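Local coordinates for CDC48 domain-containing protein (Pyrococcus horikoshii, PDB 4UZR) that is of uncharacterised function, possibly ATP binding, and forms hexamers and dodecamers with a 12-bladed beta-propeller, at the interface of chains A and B and the interface of chains A and C. Sequence-based numbering; all coordinates share one arbitrary frame. Chains: chain A/B/C, Putative uncharacterized protein PH1500.

Contact 1: the interface of chains A and B. Residues chain A 5, 52, 73-75; chain B 113-114, 139-141.
The side-chain amide of A:Gln52 reaches B:Tyr113 with its oxygen already engaged: OE1 accepts a hydrogen bond of 3.2 Å from the side-chain amine NZ of A:Lys5, within chain A, and NZ lies nearly along the C=O axis (164°). With CG anti to the backbone N (chi1 -172°) and the chain extended, A:Gln52 brings NE2 in near the rim of the B:Tyr113 ring, 3.7 Å from CE1. The two side chains are roughly perpendicular, the amide and ring planes 35° apart, and no polar bond joins them. Branch CG2 of A:Val75 meets the same ring atom, B:Tyr113 CE1, at 3.9 Å, slanting in past the rim from the opposite side of the ring plane, while its CG1 touches the methyl CG2 of B:Thr139 at 4.0 Å. On that same side, B:Ile141 CD1 sits 3.5 Å above the B:Tyr113 ring, toward its rim, and probably helps to hold the ring's tilt. B:Ile141 sends its other branch, CG2, to A:Val73 CG1 at 4.1 Å. A:Val75 and B:Ile141 pair as an antiparallel beta bridge between strands 74-79 and 137-142. This apolar, valine-centred patch packs one side of the intersubunit sheet and helps seat the A subunit's N-terminal part against the neighbour's propeller strands.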
ATOM      1  N   LYS A   5      -2.108   5.693 -38.968  1.00 80.70           N
ATOM      2  CA  LYS A   5      -2.907   5.027 -37.950  1.00 70.33           C
ATOM      3  C   LYS A   5      -3.812   6.060 -37.298  1.00 70.78           C
ATOM      4  O   LYS A   5      -3.334   6.981 -36.620  1.00 73.13           O
ATOM      5  CB  LYS A   5      -2.009   4.356 -36.908  1.00 60.52           C
ATOM      6  CG  LYS A   5      -1.227   3.168 -37.452  1.00 73.96           C
ATOM      7  CD  LYS A   5      -0.358   2.526 -36.385  1.00 80.91           C
ATOM      8  CE  LYS A   5       0.361   1.301 -36.933  1.00 90.04           C
ATOM      9  NZ  LYS A   5       1.670   1.062 -36.261  1.00104.27           N
ATOM     10  N   GLN A  52      -0.790   7.609 -35.172  1.00 71.58           N
ATOM     11  CA  GLN A  52       0.600   7.581 -35.616  1.00 74.83           C
ATOM     12  C   GLN A  52       0.741   7.850 -37.107  1.00 83.07           C
ATOM     13  O   GLN A  52      -0.058   7.384 -37.910  1.00 85.64           O
ATOM     14  CB  GLN A  52       1.272   6.253 -35.249  1.00 84.08           C
ATOM     15  CG  GLN A  52       2.777   6.234 -35.502  1.00100.55           C
ATOM     16  CD  GLN A  52       3.424   4.913 -35.133  1.00103.57           C
ATOM     17  OE1 GLN A  52       2.806   3.853 -35.243  1.00107.58           O
ATOM     18  NE2 GLN A  52       4.678   4.968 -34.696  1.00 97.09           N
ATOM     19  N   VAL A  73      -3.836   4.684 -27.646  1.00104.33           N
ATOM     20  CA  VAL A  73      -2.392   4.889 -27.539  1.00 80.56           C
ATOM     21  C   VAL A  73      -1.930   6.260 -28.056  1.00 75.93           C
ATOM     22  O   VAL A  73      -2.368   6.715 -29.113  1.00 90.24           O
ATOM     23  CB  VAL A  73      -1.633   3.762 -28.274  1.00 78.77           C
ATOM     24  CG1 VAL A  73      -0.198   4.164 -28.571  1.00 70.15           C
ATOM     25  CG2 VAL A  73      -1.681   2.477 -27.459  1.00 84.19           C
ATOM     26  N   ASP A  74      -1.051   6.917 -27.299  1.00 71.33           N
ATOM     27  CA  ASP A  74      -0.410   8.159 -27.737  1.00 82.98           C
ATOM     28  C   ASP A  74       1.110   8.027 -27.810  1.00 78.35           C
ATOM     29  O   ASP A  74       1.727   7.385 -26.963  1.00 89.80           O
ATOM     30  CB  ASP A  74      -0.765   9.323 -26.812  1.00 85.55           C
ATOM     31  CG  ASP A  74      -2.069   9.995 -27.194  1.00113.71           C
ATOM     32  OD1 ASP A  74      -2.537   9.793 -28.336  1.00125.24           O
ATOM     33  OD2 ASP A  74      -2.616  10.743 -26.355  1.00121.69           O
ATOM     34  N   VAL A  75       1.702   8.639 -28.831  1.00 69.22           N
ATOM     35  CA  VAL A  75       3.148   8.600 -29.020  1.00 62.11           C
ATOM     36  C   VAL A  75       3.751   9.999 -28.996  1.00 60.76           C
ATOM     37  O   VAL A  75       3.443  10.834 -29.847  1.00 68.40           O
ATOM     38  CB  VAL A  75       3.529   7.916 -30.344  1.00 65.53           C
ATOM     39  CG1 VAL A  75       5.041   7.940 -30.538  1.00 58.94           C
ATOM     40  CG2 VAL A  75       3.004   6.492 -30.375  1.00 78.49           C
TER
ATOM     41  N   TYR B 113       1.235  -1.421 -29.827  1.00 91.73           N
ATOM     42  CA  TYR B 113       2.220  -0.584 -30.511  1.00 89.42           C
ATOM     43  C   TYR B 113       3.313  -1.372 -31.229  1.00 82.70           C
ATOM     44  O   TYR B 113       3.768  -2.407 -30.751  1.00 82.17           O
ATOM     45  CB  TYR B 113       2.838   0.429 -29.539  1.00 90.61           C
ATOM     46  CG  TYR B 113       3.939   1.272 -30.145  1.00 82.63           C
ATOM     47  CD1 TYR B 113       3.643   2.392 -30.915  1.00 83.74           C
ATOM     48  CD2 TYR B 113       5.277   0.949 -29.948  1.00 70.57           C
ATOM     49  CE1 TYR B 113       4.648   3.165 -31.473  1.00 70.00           C
ATOM     50  CE2 TYR B 113       6.288   1.714 -30.502  1.00 80.08           C
ATOM     51  CZ  TYR B 113       5.968   2.821 -31.261  1.00 79.87           C
ATOM     52  OH  TYR B 113       6.973   3.585 -31.811  1.00 95.36           O
ATOM     53  N   ARG B 114       3.723  -0.868 -32.389  1.00 79.34           N
ATOM     54  CA  ARG B 114       4.844  -1.435 -33.127  1.00 80.04           C
ATOM     55  C   ARG B 114       5.730  -0.306 -33.629  1.00 88.07           C
ATOM     56  O   ARG B 114       5.244   0.650 -34.234  1.00 99.82           O
ATOM     57  CB  ARG B 114       4.350  -2.279 -34.303  1.00 75.34           C
ATOM     58  N   THR B 139      11.529   8.650 -27.106  1.00 57.73           N
ATOM     59  CA  THR B 139      10.151   8.354 -27.476  1.00 54.69           C
ATOM     60  C   THR B 139       9.336   7.891 -26.273  1.00 58.24           C
ATOM     61  O   THR B 139       9.683   6.915 -25.618  1.00 53.94           O
ATOM     62  CB  THR B 139      10.077   7.287 -28.578  1.00 54.53           C
ATOM     63  OG1 THR B 139      10.855   7.707 -29.706  1.00 61.47           O
ATOM     64  CG2 THR B 139       8.634   7.067 -29.004  1.00 49.86           C
ATOM     65  N   LEU B 140       8.250   8.598 -25.982  1.00 59.10           N
ATOM     66  CA  LEU B 140       7.376   8.204 -24.887  1.00 56.23           C
ATOM     67  C   LEU B 140       6.057   7.660 -25.416  1.00 55.32           C
ATOM     68  O   LEU B 140       5.416   8.276 -26.267  1.00 67.51           O
ATOM     69  CB  LEU B 140       7.111   9.382 -23.949  1.00 63.04           C
ATOM     70  CG  LEU B 140       6.068   9.124 -22.857  1.00 57.44           C
ATOM     71  CD1 LEU B 140       6.551   8.048 -21.898  1.00 53.99           C
ATOM     72  CD2 LEU B 140       5.732  10.404 -22.111  1.00 63.16           C
ATOM     73  N   ILE B 141       5.660   6.500 -24.911  1.00 59.12           N
ATOM     74  CA  ILE B 141       4.401   5.891 -25.308  1.00 66.90           C
ATOM     75  C   ILE B 141       3.554   5.648 -24.064  1.00 71.92           C
ATOM     76  O   ILE B 141       3.954   4.903 -23.165  1.00 53.74           O
ATOM     77  CB  ILE B 141       4.627   4.557 -26.042  1.00 50.72           C
ATOM     78  CG1 ILE B 141       5.605   4.747 -27.202  1.00 64.99           C
ATOM     79  CG2 ILE B 141       3.311   3.992 -26.533  1.00 52.81           C
ATOM     80  CD1 ILE B 141       6.398   3.509 -27.530  1.00 66.35           C
TER

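Contact 2: the interface of chains A and C. Residues chain A 16, 18-20, 23, 66, 68; chain C 12-16, 18, 68.
C:Leu14, in the proline-rich segment ahead of helix 18-25, inserts its side chain between helix 18-26 and strand 65-69 of chain A, within the CDC48 domain 2-like region. Its backbone N donates to A:Ile66 O at 2.9 Å in an almost straight bond (176° at the hydrogen). Strand pairing continues at the antiparallel bridge of A:Leu68 with C:Val12: A:Leu68 N donates to C:Val12 O at 2.9 Å, and C:Val12 N returns a longer bond to A:Leu68 O. Branch CD1 of C:Leu14 approaches CE1 on the A:Phe18 ring at 3.7 Å, the side chains nearly perpendicular. A:Val19 CG1, which lies between its own backbone N and carbonyl carbon (chi1 47°), comes to 3.9 Å from C:Leu14 CB. The side chains of A:Leu68 and C:Leu68 run antiparallel alongside one another, CD2 of the first to CD1 of the second at 3.9 Å. Behind this shell, C:Leu14 CD2 rests 3.5 Å above the centre of the C:Phe18 ring, whose CD2 also meets A:Pro16 CB at 3.5 Å. An alanine in place of C:Phe18 would probably leave A:Pro16 without the ring it packs on and the C:Leu14 branch freer to turn. Farther out, A:Ile66 CD1 lies over one face of the A:Arg23 guanidinium, toward the rim.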
ATOM      1  N   PRO A  16     -18.024   0.938 -43.385  1.00 71.11           N
ATOM      2  CA  PRO A  16     -16.738   0.279 -43.645  1.00 75.48           C
ATOM      3  C   PRO A  16     -15.901   0.956 -44.736  1.00 88.53           C
ATOM      4  O   PRO A  16     -14.696   0.718 -44.807  1.00 94.61           O
ATOM      5  CB  PRO A  16     -17.133  -1.146 -44.064  1.00 87.31           C
ATOM      6  CG  PRO A  16     -18.635  -1.192 -44.066  1.00 91.96           C
ATOM      7  CD  PRO A  16     -19.161   0.196 -43.951  1.00 89.12           C
ATOM      8  N   PHE A  18     -15.543   4.329 -45.142  1.00 80.49           N
ATOM      9  CA  PHE A  18     -15.257   5.719 -44.762  1.00 83.30           C
ATOM     10  C   PHE A  18     -13.840   6.158 -45.143  1.00 79.90           C
ATOM     11  O   PHE A  18     -13.579   7.343 -45.406  1.00 92.46           O
ATOM     12  CB  PHE A  18     -15.481   5.923 -43.259  1.00 87.73           C
ATOM     13  CG  PHE A  18     -14.383   5.358 -42.393  1.00 84.00           C
ATOM     14  CD1 PHE A  18     -14.320   4.002 -42.122  1.00 80.09           C
ATOM     15  CD2 PHE A  18     -13.416   6.188 -41.849  1.00 76.39           C
ATOM     16  CE1 PHE A  18     -13.314   3.484 -41.326  1.00 76.08           C
ATOM     17  CE2 PHE A  18     -12.406   5.678 -41.054  1.00 63.21           C
ATOM     18  CZ  PHE A  18     -12.355   4.323 -40.792  1.00 75.24           C
ATOM     19  N   VAL A  19     -12.933   5.188 -45.164  1.00 76.82           N
ATOM     20  CA  VAL A  19     -11.531   5.424 -45.479  1.00 64.24           C
ATOM     21  C   VAL A  19     -11.361   6.097 -46.845  1.00 77.77           C
ATOM     22  O   VAL A  19     -10.490   6.946 -47.022  1.00 85.79           O
ATOM     23  CB  VAL A  19     -10.715   4.105 -45.392  1.00103.66           C
ATOM     24  CG1 VAL A  19     -11.431   2.979 -46.128  1.00105.22           C
ATOM     25  CG2 VAL A  19      -9.302   4.294 -45.918  1.00111.78           C
ATOM     26  N   ASP A  20     -12.208   5.726 -47.800  1.00 79.37           N
ATOM     27  CA  ASP A  20     -12.213   6.346 -49.122  1.00 92.42           C
ATOM     28  C   ASP A  20     -12.497   7.852 -49.047  1.00 99.44           C
ATOM     29  O   ASP A  20     -11.792   8.668 -49.658  1.00 95.12           O
ATOM     30  CB  ASP A  20     -13.234   5.652 -50.021  1.00107.43           C
ATOM     31  CG  ASP A  20     -12.991   4.160 -50.120  1.00108.18           C
ATOM     32  OD1 ASP A  20     -11.923   3.707 -49.651  1.00 86.98           O
ATOM     33  OD2 ASP A  20     -13.850   3.444 -50.680  1.00101.97           O
ATOM     34  N   ARG A  23      -9.648   9.624 -47.645  1.00 91.19           N
ATOM     35  CA  ARG A  23      -8.627   9.707 -48.679  1.00 91.17           C
ATOM     36  C   ARG A  23      -8.882  10.903 -49.586  1.00 96.86           C
ATOM     37  O   ARG A  23      -7.955  11.639 -49.925  1.00104.28           O
ATOM     38  CB  ARG A  23      -8.592   8.419 -49.501  1.00 99.28           C
ATOM     39  CG  ARG A  23      -7.343   7.586 -49.285  1.00102.11           C
ATOM     40  CD  ARG A  23      -7.282   6.433 -50.268  1.00120.90           C
ATOM     41  NE  ARG A  23      -6.062   5.647 -50.111  1.00131.29           N
ATOM     42  CZ  ARG A  23      -5.954   4.591 -49.311  1.00135.11           C
ATOM     43  NH1 ARG A  23      -6.997   4.185 -48.600  1.00139.72           N
ATOM     44  NH2 ARG A  23      -4.805   3.935 -49.229  1.00137.55           N
ATOM     45  N   ILE A  66      -3.568   3.098 -44.764  1.00 77.17           N
ATOM     46  CA  ILE A  66      -4.403   3.631 -43.692  1.00 83.18           C
ATOM     47  C   ILE A  66      -4.999   2.525 -42.823  1.00 87.68           C
ATOM     48  O   ILE A  66      -5.619   1.587 -43.327  1.00 90.21           O
ATOM     49  CB  ILE A  66      -5.540   4.513 -44.245  1.00 83.13           C
ATOM     50  CG1 ILE A  66      -4.971   5.656 -45.088  1.00 63.51           C
ATOM     51  CG2 ILE A  66      -6.390   5.062 -43.112  1.00 73.04           C
ATOM     52  CD1 ILE A  66      -6.028   6.572 -45.661  1.00 92.43           C
ATOM     53  N   LEU A  68      -7.282   1.553 -39.234  1.00 64.63           N
ATOM     54  CA  LEU A  68      -8.179   1.969 -38.162  1.00 68.57           C
ATOM     55  C   LEU A  68      -7.707   1.405 -36.824  1.00 73.30           C
ATOM     56  O   LEU A  68      -7.504   0.201 -36.676  1.00 58.18           O
ATOM     57  CB  LEU A  68      -9.616   1.529 -38.449  1.00 45.85           C
ATOM     58  CG  LEU A  68     -10.645   1.725 -37.329  1.00 43.70           C
ATOM     59  CD1 LEU A  68     -10.773   3.187 -36.930  1.00 43.12           C
ATOM     60  CD2 LEU A  68     -11.995   1.166 -37.746  1.00 45.16           C
TER
ATOM     61  N   VAL C  12      -7.217  -2.682 -38.127  1.00 66.34           N
ATOM     62  CA  VAL C  12      -7.347  -3.195 -39.483  1.00 52.98           C
ATOM     63  C   VAL C  12      -6.811  -2.209 -40.525  1.00 57.64           C
ATOM     64  O   VAL C  12      -7.180  -1.035 -40.532  1.00 61.54           O
ATOM     65  CB  VAL C  12      -8.814  -3.579 -39.786  1.00 47.92           C
ATOM     66  CG1 VAL C  12      -9.762  -2.425 -39.458  1.00 43.34           C
ATOM     67  CG2 VAL C  12      -8.969  -4.065 -41.223  1.00 45.19           C
ATOM     68  N   GLU C  13      -5.922  -2.690 -41.389  1.00 56.09           N
ATOM     69  CA  GLU C  13      -5.487  -1.911 -42.541  1.00 65.57           C
ATOM     70  C   GLU C  13      -6.586  -1.987 -43.595  1.00 71.95           C
ATOM     71  O   GLU C  13      -6.988  -3.076 -44.006  1.00 80.06           O
ATOM     72  CB  GLU C  13      -4.166  -2.450 -43.092  1.00 71.15           C
ATOM     73  CG  GLU C  13      -3.648  -1.711 -44.317  1.00 79.62           C
ATOM     74  CD  GLU C  13      -2.353  -2.296 -44.849  1.00 97.27           C
ATOM     75  OE1 GLU C  13      -1.767  -3.164 -44.168  1.00102.48           O
ATOM     76  OE2 GLU C  13      -1.918  -1.885 -45.946  1.00100.39           O
ATOM     77  N   LEU C  14      -7.076  -0.830 -44.031  1.00 59.60           N
ATOM     78  CA  LEU C  14      -8.282  -0.789 -44.850  1.00 62.87           C
ATOM     79  C   LEU C  14      -8.018  -0.614 -46.346  1.00 73.63           C
ATOM     80  O   LEU C  14      -7.403   0.364 -46.772  1.00 75.97           O
ATOM     81  CB  LEU C  14      -9.219   0.309 -44.344  1.00 65.89           C
ATOM     82  CG  LEU C  14      -9.851   0.030 -42.978  1.00 59.68           C
ATOM     83  CD1 LEU C  14     -10.580   1.256 -42.452  1.00 59.98           C
ATOM     84  CD2 LEU C  14     -10.794  -1.156 -43.070  1.00 53.83           C
ATOM     85  N   PRO C  15      -8.502  -1.575 -47.148  1.00 70.39           N
ATOM     86  CA  PRO C  15      -8.445  -1.528 -48.610  1.00 77.51           C
ATOM     87  C   PRO C  15      -9.657  -0.794 -49.179  1.00 74.82           C
ATOM     88  O   PRO C  15     -10.664  -0.650 -48.483  1.00 69.68           O
ATOM     89  CB  PRO C  15      -8.505  -3.005 -48.993  1.00 90.01           C
ATOM     90  CG  PRO C  15      -9.356  -3.615 -47.928  1.00 59.68           C
ATOM     91  CD  PRO C  15      -9.048  -2.856 -46.660  1.00 72.19           C
ATOM     92  N   PRO C  16      -9.556  -0.320 -50.428  1.00 80.36           N
ATOM     93  CA  PRO C  16     -10.696   0.309 -51.107  1.00 80.90           C
ATOM     94  C   PRO C  16     -11.893  -0.634 -51.156  1.00 81.83           C
ATOM     95  O   PRO C  16     -11.702  -1.837 -51.335  1.00 97.60           O
ATOM     96  CB  PRO C  16     -10.178   0.561 -52.529  1.00 80.28           C
ATOM     97  CG  PRO C  16      -8.728   0.151 -52.541  1.00102.67           C
ATOM     98  CD  PRO C  16      -8.289  -0.106 -51.144  1.00 74.39           C
ATOM     99  N   PHE C  18     -13.934  -1.727 -48.789  1.00 86.86           N
ATOM    100  CA  PHE C  18     -13.699  -2.722 -47.750  1.00 90.83           C
ATOM    101  C   PHE C  18     -14.968  -3.507 -47.403  1.00 86.68           C
ATOM    102  O   PHE C  18     -14.902  -4.654 -46.942  1.00 70.70           O
ATOM    103  CB  PHE C  18     -13.122  -2.018 -46.517  1.00 84.97           C
ATOM    104  CG  PHE C  18     -13.061  -2.875 -45.289  1.00 88.25           C
ATOM    105  CD1 PHE C  18     -12.125  -3.890 -45.175  1.00 93.90           C
ATOM    106  CD2 PHE C  18     -13.922  -2.641 -44.230  1.00 94.96           C
ATOM    107  CE1 PHE C  18     -12.065  -4.672 -44.032  1.00 82.79           C
ATOM    108  CE2 PHE C  18     -13.865  -3.417 -43.085  1.00 94.06           C
ATOM    109  CZ  PHE C  18     -12.932  -4.431 -42.985  1.00 74.04           C
ATOM    110  N   LEU C  68     -18.775  -0.776 -38.762  1.00 60.51           N
ATOM    111  CA  LEU C  68     -17.643  -0.969 -37.858  1.00 49.60           C
ATOM    112  C   LEU C  68     -17.855  -0.311 -36.497  1.00 63.22           C
ATOM    113  O   LEU C  68     -18.284   0.840 -36.412  1.00 65.88           O
ATOM    114  CB  LEU C  68     -16.355  -0.433 -38.489  1.00 40.75           C
ATOM    115  CG  LEU C  68     -15.812  -1.217 -39.683  1.00 52.02           C
ATOM    116  CD1 LEU C  68     -14.503  -0.615 -40.173  1.00 40.66           C
ATOM    117  CD2 LEU C  68     -15.628  -2.679 -39.306  1.00 51.06           C
TER

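Contact 3: the interface of chains A and B. Residues chain A 74, 76, 107-108; chain B 140, 142.
B:Arg142 leaves the end of strand 137-142 and reaches across A:Leu76 toward A:Asn108. From CB, its CG lies anti to the backbone N (chi1 -180°); the aliphatic stretch then bends at the CG-CD bond (chi3 3°), which brings NE back toward CB's side and turns the guanidinium toward chain A. At the tip, NH2 comes to 3.7 Å from the methyl CD1 of A:Leu76, a contact of a polar group with an apolar one. NH1 approaches the side-chain oxygen OD1 of A:Asn108 at 3.4 Å, with the amide and guanidinium planes 33° apart; this is a close polar approach rather than an established hydrogen bond. The carboxylate OD2 of A:Asp74 stands 4.6 Å from NH2 of B:Arg142, so opposite charges would probably attract without touching. The arginine's backbone is tied by its N to A:Asp74 O at 3.2 Å, and the reverse bond at this pair is weak. One bridge along, A:Leu76 N donates to B:Leu140 O at 2.8 Å and B:Leu140 N to A:Leu76 O at 2.7 Å. The two leucines run parallel, tips on the same side, while B:Leu140 CD2 meets the backbone oxygen of A:Gln107 at 3.4 Å. The site thus joins strand 74-79 of one subunit edge to edge with the last strand of the next, extending an antiparallel sheet across the boundary, and the arginine spans from that sheet to the turn at A:Gln107 and A:Asn108.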
ATOM      1  N   ASP A  74      -1.051   6.917 -27.299  1.00 71.33           N
ATOM      2  CA  ASP A  74      -0.410   8.159 -27.737  1.00 82.98           C
ATOM      3  C   ASP A  74       1.110   8.027 -27.810  1.00 78.35           C
ATOM      4  O   ASP A  74       1.727   7.385 -26.963  1.00 89.80           O
ATOM      5  CB  ASP A  74      -0.765   9.323 -26.812  1.00 85.55           C
ATOM      6  CG  ASP A  74      -2.069   9.995 -27.194  1.00113.71           C
ATOM      7  OD1 ASP A  74      -2.537   9.793 -28.336  1.00125.24           O
ATOM      8  OD2 ASP A  74      -2.616  10.743 -26.355  1.00121.69           O
ATOM      9  N   LEU A  76       4.612  10.246 -28.014  1.00 63.47           N
ATOM     10  CA  LEU A  76       5.254  11.544 -27.845  1.00 58.04           C
ATOM     11  C   LEU A  76       6.758  11.410 -28.055  1.00 63.42           C
ATOM     12  O   LEU A  76       7.347  10.381 -27.727  1.00 69.36           O
ATOM     13  CB  LEU A  76       4.957  12.110 -26.456  1.00 55.12           C
ATOM     14  CG  LEU A  76       3.478  12.272 -26.093  1.00 56.90           C
ATOM     15  CD1 LEU A  76       3.319  12.686 -24.639  1.00 70.88           C
ATOM     16  CD2 LEU A  76       2.814  13.280 -27.015  1.00 55.91           C
ATOM     17  N   GLN A 107       5.191  13.274 -16.993  1.00 85.92           N
ATOM     18  CA  GLN A 107       4.602  12.137 -17.696  1.00 74.60           C
ATOM     19  C   GLN A 107       3.954  12.519 -19.032  1.00 81.47           C
ATOM     20  O   GLN A 107       3.574  11.647 -19.811  1.00 78.80           O
ATOM     21  CB  GLN A 107       3.584  11.429 -16.800  1.00 77.43           C
ATOM     22  N   ASN A 108       3.829  13.818 -19.288  1.00 85.70           N
ATOM     23  CA  ASN A 108       3.296  14.306 -20.557  1.00 79.03           C
ATOM     24  C   ASN A 108       4.403  14.727 -21.516  1.00 71.91           C
ATOM     25  O   ASN A 108       4.140  15.323 -22.561  1.00 63.77           O
ATOM     26  CB  ASN A 108       2.359  15.492 -20.322  1.00 90.26           C
ATOM     27  CG  ASN A 108       1.042  15.082 -19.698  1.00102.56           C
ATOM     28  OD1 ASN A 108       0.848  13.924 -19.333  1.00103.17           O
ATOM     29  ND2 ASN A 108       0.127  16.038 -19.572  1.00107.83           N
TER
ATOM     30  N   LEU B 140       8.250   8.598 -25.982  1.00 59.10           N
ATOM     31  CA  LEU B 140       7.376   8.204 -24.887  1.00 56.23           C
ATOM     32  C   LEU B 140       6.057   7.660 -25.416  1.00 55.32           C
ATOM     33  O   LEU B 140       5.416   8.276 -26.267  1.00 67.51           O
ATOM     34  CB  LEU B 140       7.111   9.382 -23.949  1.00 63.04           C
ATOM     35  CG  LEU B 140       6.068   9.124 -22.857  1.00 57.44           C
ATOM     36  CD1 LEU B 140       6.551   8.048 -21.898  1.00 53.99           C
ATOM     37  CD2 LEU B 140       5.732  10.404 -22.111  1.00 63.16           C
ATOM     38  N   ARG B 142       2.397   6.300 -24.008  1.00 78.96           N
ATOM     39  CA  ARG B 142       1.492   6.159 -22.875  1.00 86.35           C
ATOM     40  C   ARG B 142       0.313   5.261 -23.245  1.00 79.43           C
ATOM     41  O   ARG B 142      -0.310   5.437 -24.291  1.00 77.11           O
ATOM     42  CB  ARG B 142       1.008   7.534 -22.409  1.00 96.48           C
ATOM     43  CG  ARG B 142       0.053   7.501 -21.225  1.00105.66           C
ATOM     44  CD  ARG B 142      -0.520   8.881 -20.951  1.00110.62           C
ATOM     45  NE  ARG B 142      -0.049   9.854 -21.933  1.00119.83           N
ATOM     46  CZ  ARG B 142      -0.332  11.152 -21.898  1.00127.68           C
ATOM     47  NH1 ARG B 142      -1.098  11.643 -20.934  1.00135.93           N
ATOM     48  NH2 ARG B 142       0.151  11.960 -22.831  1.00125.12           N
TER

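Contacts 1 and 3 belong to one junction: their C-alpha centres are about 8 Å apart, and both use A:Asp74 and B:Leu140 on strands 74-79 and 137-142. They are two layers of one seam between chains A and B, so anything that parted the shared strand pair would probably disturb both. Contact 2 involves chain C and lies about 20 Å from contact 1 and about 27 Å from contact 3, between the centres of their C-alpha atoms. Chain A therefore meets different neighbours through different regions, and repetition of these joints through the twelve copies would tie N-terminal and propeller parts into one assembly.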